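Local structure of amidase, hydantoinase/carbamoylase family (Burkholderia vietnamiensis, 5I4M) at residues D80-V85 against S161-G166; T147-S152 against G378-Y383. The protein probably hydrolyses N-carbamoyl-L-amino acids, acting as a two-zinc amidase of the peptidase M20 family. All blocks are in the same frame, centred on the assembly; numbering follows the deposited sequence.

Contact 1: D80-V85 against S161-G166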
loop_
_atom_site.group_PDB
_atom_site.type_symbol
_atom_site.label_atom_id
_atom_site.label_comp_id
_atom_site.label_asym_id
_atom_site.label_seq_id
_atom_site.Cartn_x
_atom_site.Cartn_y
_atom_site.Cartn_z
ATOM N N ASP A 80 -1.562 8.990 33.343
ATOM C CA ASP A 80 -2.047 7.669 33.723
ATOM C C ASP A 80 -1.375 6.584 32.872
ATOM O O ASP A 80 -0.482 6.849 32.061
ATOM C CB ASP A 80 -3.587 7.617 33.692
ATOM C CG ASP A 80 -4.198 7.594 32.281
ATOM O OD1 ASP A 80 -3.509 7.347 31.272
ATOM O OD2 ASP A 80 -5.431 7.808 32.182
ATOM N N THR A 81 -1.788 5.331 33.089
ATOM C CA THR A 81 -1.169 4.177 32.444
ATOM C C THR A 81 -1.420 4.105 30.941
ATOM O O THR A 81 -0.744 3.328 30.259
ATOM C CB THR A 81 -1.667 2.892 33.111
ATOM O OG1 THR A 81 -3.091 2.941 33.222
ATOM C CG2 THR A 81 -1.073 2.755 34.517
ATOM N N MET A 82 -2.378 4.856 30.411
ATOM C CA MET A 82 -2.554 4.970 28.968
ATOM C C MET A 82 -1.916 6.234 28.414
ATOM O O MET A 82 -2.142 6.566 27.249
ATOM C CB MET A 82 -4.037 4.942 28.594
ATOM C CG MET A 82 -4.657 3.532 28.622
ATOM S SD MET A 82 -3.935 2.409 27.395
ATOM C CE MET A 82 -4.378 3.231 25.870
ATOM N N GLY A 83 -1.144 6.951 29.224
ATOM C CA GLY A 83 -0.505 8.163 28.748
ATOM C C GLY A 83 -1.390 9.388 28.701
ATOM O O GLY A 83 -0.943 10.434 28.212
ATOM N N ASN A 84 -2.627 9.298 29.184
ATOM C CA ASN A 84 -3.469 10.480 29.272
ATOM C C ASN A 84 -2.860 11.455 30.271
ATOM O O ASN A 84 -2.362 11.056 31.330
ATOM C CB ASN A 84 -4.894 10.119 29.709
ATOM C CG ASN A 84 -5.554 9.088 28.809
ATOM O OD1 ASN A 84 -5.512 9.193 27.587
ATOM N ND2 ASN A 84 -6.201 8.086 29.423
ATOM N N VAL A 85 -2.895 12.742 29.931
ATOM C CA VAL A 85 -2.234 13.784 30.720
ATOM C C VAL A 85 -3.309 14.646 31.365
ATOM O O VAL A 85 -4.144 15.225 30.662
ATOM C CB VAL A 85 -1.310 14.649 29.852
ATOM C CG1 VAL A 85 -0.601 15.690 30.716
ATOM C CG2 VAL A 85 -0.329 13.787 29.073
ATOM N N SER A 161 -9.437 7.049 26.127
ATOM C CA SER A 161 -10.621 7.459 26.872
ATOM C C SER A 161 -11.577 6.288 27.053
ATOM O O SER A 161 -12.309 6.242 28.044
ATOM C CB SER A 161 -11.320 8.638 26.193
ATOM O OG SER A 161 -11.584 8.387 24.822
ATOM N N GLY A 162 -11.571 5.327 26.121
ATOM C CA GLY A 162 -12.344 4.108 26.331
ATOM C C GLY A 162 -11.874 3.316 27.541
ATOM O O GLY A 162 -12.685 2.769 28.288
ATOM N N VAL A 163 -10.561 3.222 27.742
ATOM C CA VAL A 163 -10.057 2.575 28.952
ATOM C C VAL A 163 -10.496 3.361 30.180
ATOM O O VAL A 163 -10.971 2.795 31.176
ATOM C CB VAL A 163 -8.525 2.446 28.909
ATOM C CG1 VAL A 163 -8.041 1.856 30.228
ATOM C CG2 VAL A 163 -8.073 1.592 27.733
ATOM N N PHE A 164 -10.331 4.686 30.123
ATOM C CA PHE A 164 -10.718 5.550 31.239
ATOM C C PHE A 164 -12.171 5.326 31.623
ATOM O O PHE A 164 -12.497 5.172 32.811
ATOM C CB PHE A 164 -10.482 7.020 30.862
ATOM C CG PHE A 164 -10.708 7.981 32.008
ATOM C CD1 PHE A 164 -11.992 8.402 32.338
ATOM C CD2 PHE A 164 -9.640 8.449 32.754
ATOM C CE1 PHE A 164 -12.210 9.273 33.403
ATOM C CE2 PHE A 164 -9.846 9.317 33.820
ATOM C CZ PHE A 164 -11.138 9.732 34.141
ATOM N N ALA A 165 -13.051 5.253 30.629
ATOM C CA ALA A 165 -14.478 5.110 30.862
ATOM C C ALA A 165 -14.901 3.688 31.208
ATOM O O ALA A 165 -16.089 3.467 31.452
ATOM C CB ALA A 165 -15.259 5.592 29.628
ATOM N N GLY A 166 -13.986 2.722 31.242
ATOM C CA GLY A 166 -14.371 1.372 31.612
ATOM C C GLY A 166 -14.898 0.542 30.465
ATOM O O GLY A 166 -15.438 -0.548 30.696
#

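Contact 2: T147-S152 against G378-Y383. With ZN (zinc ion), chain D; 3PG (3-phosphoglyceric acid), chain E.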
loop_
_atom_site.group_PDB
_atom_site.type_symbol
_atom_site.label_atom_id
_atom_site.label_comp_id
_atom_site.label_asym_id
_atom_site.label_seq_id
_atom_site.Cartn_x
_atom_site.Cartn_y
_atom_site.Cartn_z
ATOM N N THR A 147 -4.756 10.001 24.886
ATOM C CA THR A 147 -3.779 9.328 24.035
ATOM C C THR A 147 -4.402 8.709 22.786
ATOM O O THR A 147 -5.455 8.067 22.851
ATOM C CB THR A 147 -3.080 8.234 24.839
ATOM O OG1 THR A 147 -2.296 8.826 25.880
ATOM C CG2 THR A 147 -2.191 7.356 23.945
ATOM N N ASN A 148 -3.714 8.874 21.647
ATOM C CA ASN A 148 -4.008 8.152 20.402
ATOM C C ASN A 148 -5.483 8.233 20.022
ATOM O O ASN A 148 -6.118 7.229 19.681
ATOM C CB ASN A 148 -3.580 6.680 20.486
ATOM C CG ASN A 148 -3.734 5.965 19.145
ATOM O OD1 ASN A 148 -3.325 6.493 18.115
ATOM N ND2 ASN A 148 -4.380 4.800 19.147
ATOM N N GLU A 149 -6.047 9.439 20.082
ATOM C CA GLU A 149 -7.481 9.527 19.834
ATOM C C GLU A 149 -7.821 9.179 18.391
ATOM O O GLU A 149 -8.902 8.649 18.134
ATOM C CB GLU A 149 -8.008 10.918 20.206
ATOM C CG GLU A 149 -9.529 11.097 20.085
ATOM C CD GLU A 149 -9.982 11.421 18.668
ATOM O OE1 GLU A 149 -9.118 11.708 17.810
ATOM O OE2 GLU A 149 -11.198 11.376 18.409
ATOM N N GLU A 150 -6.913 9.438 17.439
ATOM C CA GLU A 150 -7.299 9.340 16.030
ATOM C C GLU A 150 -7.517 7.897 15.593
ATOM O O GLU A 150 -8.274 7.650 14.645
ATOM C CB GLU A 150 -6.248 9.989 15.126
ATOM C CG GLU A 150 -6.212 11.521 15.168
ATOM C CD GLU A 150 -7.339 12.167 14.365
ATOM O OE1 GLU A 150 -8.245 11.449 13.896
ATOM O OE2 GLU A 150 -7.327 13.408 14.200
ATOM N N GLY A 151 -6.853 6.945 16.242
ATOM C CA GLY A 151 -6.970 5.560 15.824
ATOM C C GLY A 151 -6.378 5.254 14.465
ATOM O O GLY A 151 -6.783 4.273 13.832
ATOM N N SER A 152 -5.412 6.055 14.007
ATOM C CA SER A 152 -4.794 5.877 12.697
ATOM C C SER A 152 -3.523 5.035 12.765
ATOM O O SER A 152 -3.397 4.031 12.051
ATOM C CB SER A 152 -4.481 7.245 12.074
ATOM O OG SER A 152 -3.803 7.069 10.833
ATOM N N GLY A 378 -16.084 10.786 15.990
ATOM C CA GLY A 378 -15.954 10.374 17.369
ATOM C C GLY A 378 -14.999 11.292 18.112
ATOM O O GLY A 378 -14.094 11.886 17.527
ATOM N N HIS A 379 -15.224 11.410 19.418
ATOM C CA HIS A 379 -14.382 12.217 20.282
ATOM C C HIS A 379 -14.235 11.506 21.610
ATOM O O HIS A 379 -15.071 10.685 21.981
ATOM C CB HIS A 379 -14.980 13.607 20.494
ATOM C CG HIS A 379 -15.344 14.280 19.218
ATOM N ND1 HIS A 379 -14.407 14.894 18.417
ATOM C CD2 HIS A 379 -16.530 14.394 18.577
ATOM C CE1 HIS A 379 -15.008 15.378 17.343
ATOM N NE2 HIS A 379 -16.296 15.094 17.419
ATOM N N ASP A 380 -13.165 11.835 22.330
ATOM C CA ASP A 380 -13.019 11.290 23.671
ATOM C C ASP A 380 -14.247 11.583 24.522
ATOM O O ASP A 380 -14.637 10.751 25.346
ATOM C CB ASP A 380 -11.748 11.837 24.312
ATOM C CG ASP A 380 -10.504 11.423 23.545
ATOM O OD1 ASP A 380 -10.224 10.210 23.508
ATOM O OD2 ASP A 380 -9.804 12.299 22.976
ATOM N N ALA A 381 -14.901 12.728 24.291
ATOM C CA ALA A 381 -16.130 13.050 25.008
ATOM C C ALA A 381 -17.206 11.974 24.842
ATOM O O ALA A 381 -18.048 11.806 25.733
ATOM C CB ALA A 381 -16.670 14.400 24.536
ATOM N N CYS A 382 -17.218 11.247 23.717
ATOM C CA CYS A 382 -18.233 10.200 23.544
ATOM C C CYS A 382 -18.091 9.112 24.593
ATOM O O CYS A 382 -19.092 8.546 25.054
ATOM C CB CYS A 382 -18.153 9.587 22.144
ATOM S SG CYS A 382 -18.373 10.804 20.813
ATOM N N TYR A 383 -16.855 8.792 24.983
ATOM C CA TYR A 383 -16.665 7.817 26.051
ATOM C C TYR A 383 -16.839 8.438 27.429
ATOM O O TYR A 383 -17.382 7.794 28.336
ATOM C CB TYR A 383 -15.291 7.161 25.909
ATOM C CG TYR A 383 -15.294 6.013 24.915
ATOM C CD1 TYR A 383 -16.340 5.097 24.887
ATOM C CD2 TYR A 383 -14.253 5.847 24.001
ATOM C CE1 TYR A 383 -16.339 4.028 23.984
ATOM C CE2 TYR A 383 -14.250 4.792 23.094
ATOM C CZ TYR A 383 -15.294 3.891 23.088
ATOM O OH TYR A 383 -15.287 2.839 22.192
HETATM ZN ZN ZN D . -9.298 13.554 13.620
HETATM C C1 3PG E . -13.120 9.527 13.987
HETATM O O1 3PG E . -12.649 9.173 12.891
HETATM O O2 3PG E . -14.274 9.994 14.108
HETATM C C2 3PG E . -12.252 9.375 15.203
HETATM O O3 3PG E . -13.061 9.355 16.392
HETATM C C3 3PG E . -11.310 10.556 15.261
HETATM O O1P 3PG E . -12.066 11.753 15.455
HETATM P P 3PG E . -11.356 13.200 15.170
HETATM O O2P 3PG E . -9.991 13.140 15.814
HETATM O O3P 3PG E . -11.282 13.272 13.651
HETATM O O4P 3PG E . -12.304 14.207 15.844
HETATM O O HOH W 1 -8.374 8.227 23.370
HETATM O O HOH W 2 -11.664 14.278 18.593
#

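Contact 1: D80-V85 against S161-G166
The F164 ring offers its edge to the D80 carboxylate, with OD2 of D80 near the ring plane and 4.3 Å from CD2 of F164; elsewhere the same ring meets W146 in an edge-to-face pair. The carboxylate itself is occupied from several directions. M82 N and N84 N reach D80 OD1 from opposite faces of its plane, each well above that plane. M82 N lies 2.9 Å from D80 OD1, and N84 N lies 3.0 Å from D80 OD1. The second oxygen, OD2, uses its syn lone pair to accept from N84 ND2, 2.9 Å away and fairly straight at 155°. Three donors thus grip one acid and fix its rotation; the bond from M82 N makes an Asx turn, laid over the type I turn from D80 to G83, which the D80 O to G83 N bond closes. Beside this polar knot lies the apolar half of the contact. M82 turns its CG away from its own carbonyl carbon (chi1 -78°), setting M82 CG against the branched end of V163, 4.0 Å from both CB and CG2 of V163 and barely farther from its CG1. The two side chains cross at about a right angle, and the methionine, bent again at chi2 and chi3, also packs on L170 and L174. In the fold, 80-85 connects antiparallel strands 76-79 and 85-89 and meets the end of helix 159-164, which G166 terminates in a Schellman motif. Helix 170-175 covers the methionine, helix 380-384 packs on F164 and A165, and V85 opens strand 85-89, bonded through its backbone to I145 of strand 141-145.

Contact 2: T147-S152 against G378-Y383
E149 leaves the loop 147-152 toward G378 and D380, and its side chain can be followed atom by atom into the active site. CB and CG lie against the D380 carboxylate, with E149 CG 3.1 Å from D380 OD2. CG stands opposite the backbone N across the first bond (chi1 -176°), and the bend at the next bond turns the carboxylate away from D380 and toward 3-phosphoglyceric acid; the carboxylate planes of E149 and D380 are 75° apart. E149 OE1 comes within 2.6 Å of phosphate oxygen O2P, while E149 OE2 sits 3.1 Å from both G378 O and ligand O1P. A water bonds weakly to that OE2 and also to H379 ND1. D380 is held from elsewhere: its OD1 is hydrogen-bonded to S161 OG and takes a second water, which also donates to T147 O. G378 N meets ligand O2 at 2.7 Å in a nearly straight bond of 168°. E150, which follows E149, grips zinc with both oxygens, OE2 at 2.1 Å and OE1 at 2.4 Å, and phosphate oxygens O2P and O3P bind the same ion, whose shell D115 and H403 complete. H247 and N296 of the second subunit also bind the ligand. The adjacent glutamates fit the two-zinc site of M20 hydrolases, E150 as a metal ligand and E149 lying against the bound phosphate.

In the fold
Both contacts are buried, yet they illustrate how one region of a fold can change its chemistry with depth. Contact 2 lies near the centre of the chain and gathers acids, waters, metal and ligand; contact 1, about 11 Å away between centres, combines a hydrogen-bonded polar turn with a small apolar patch. Their segments alternate along the chain and touch directly. M82 O receives the T147 hydroxyl and N84 OD1 the T147 backbone N, joining 80-85 to 147-152, while helix 159-164 is tied to helix 380-384 through the D380 carboxylate. The second subunit touches the active-site loop of contact 2, whereas contact 1 is built within one chain.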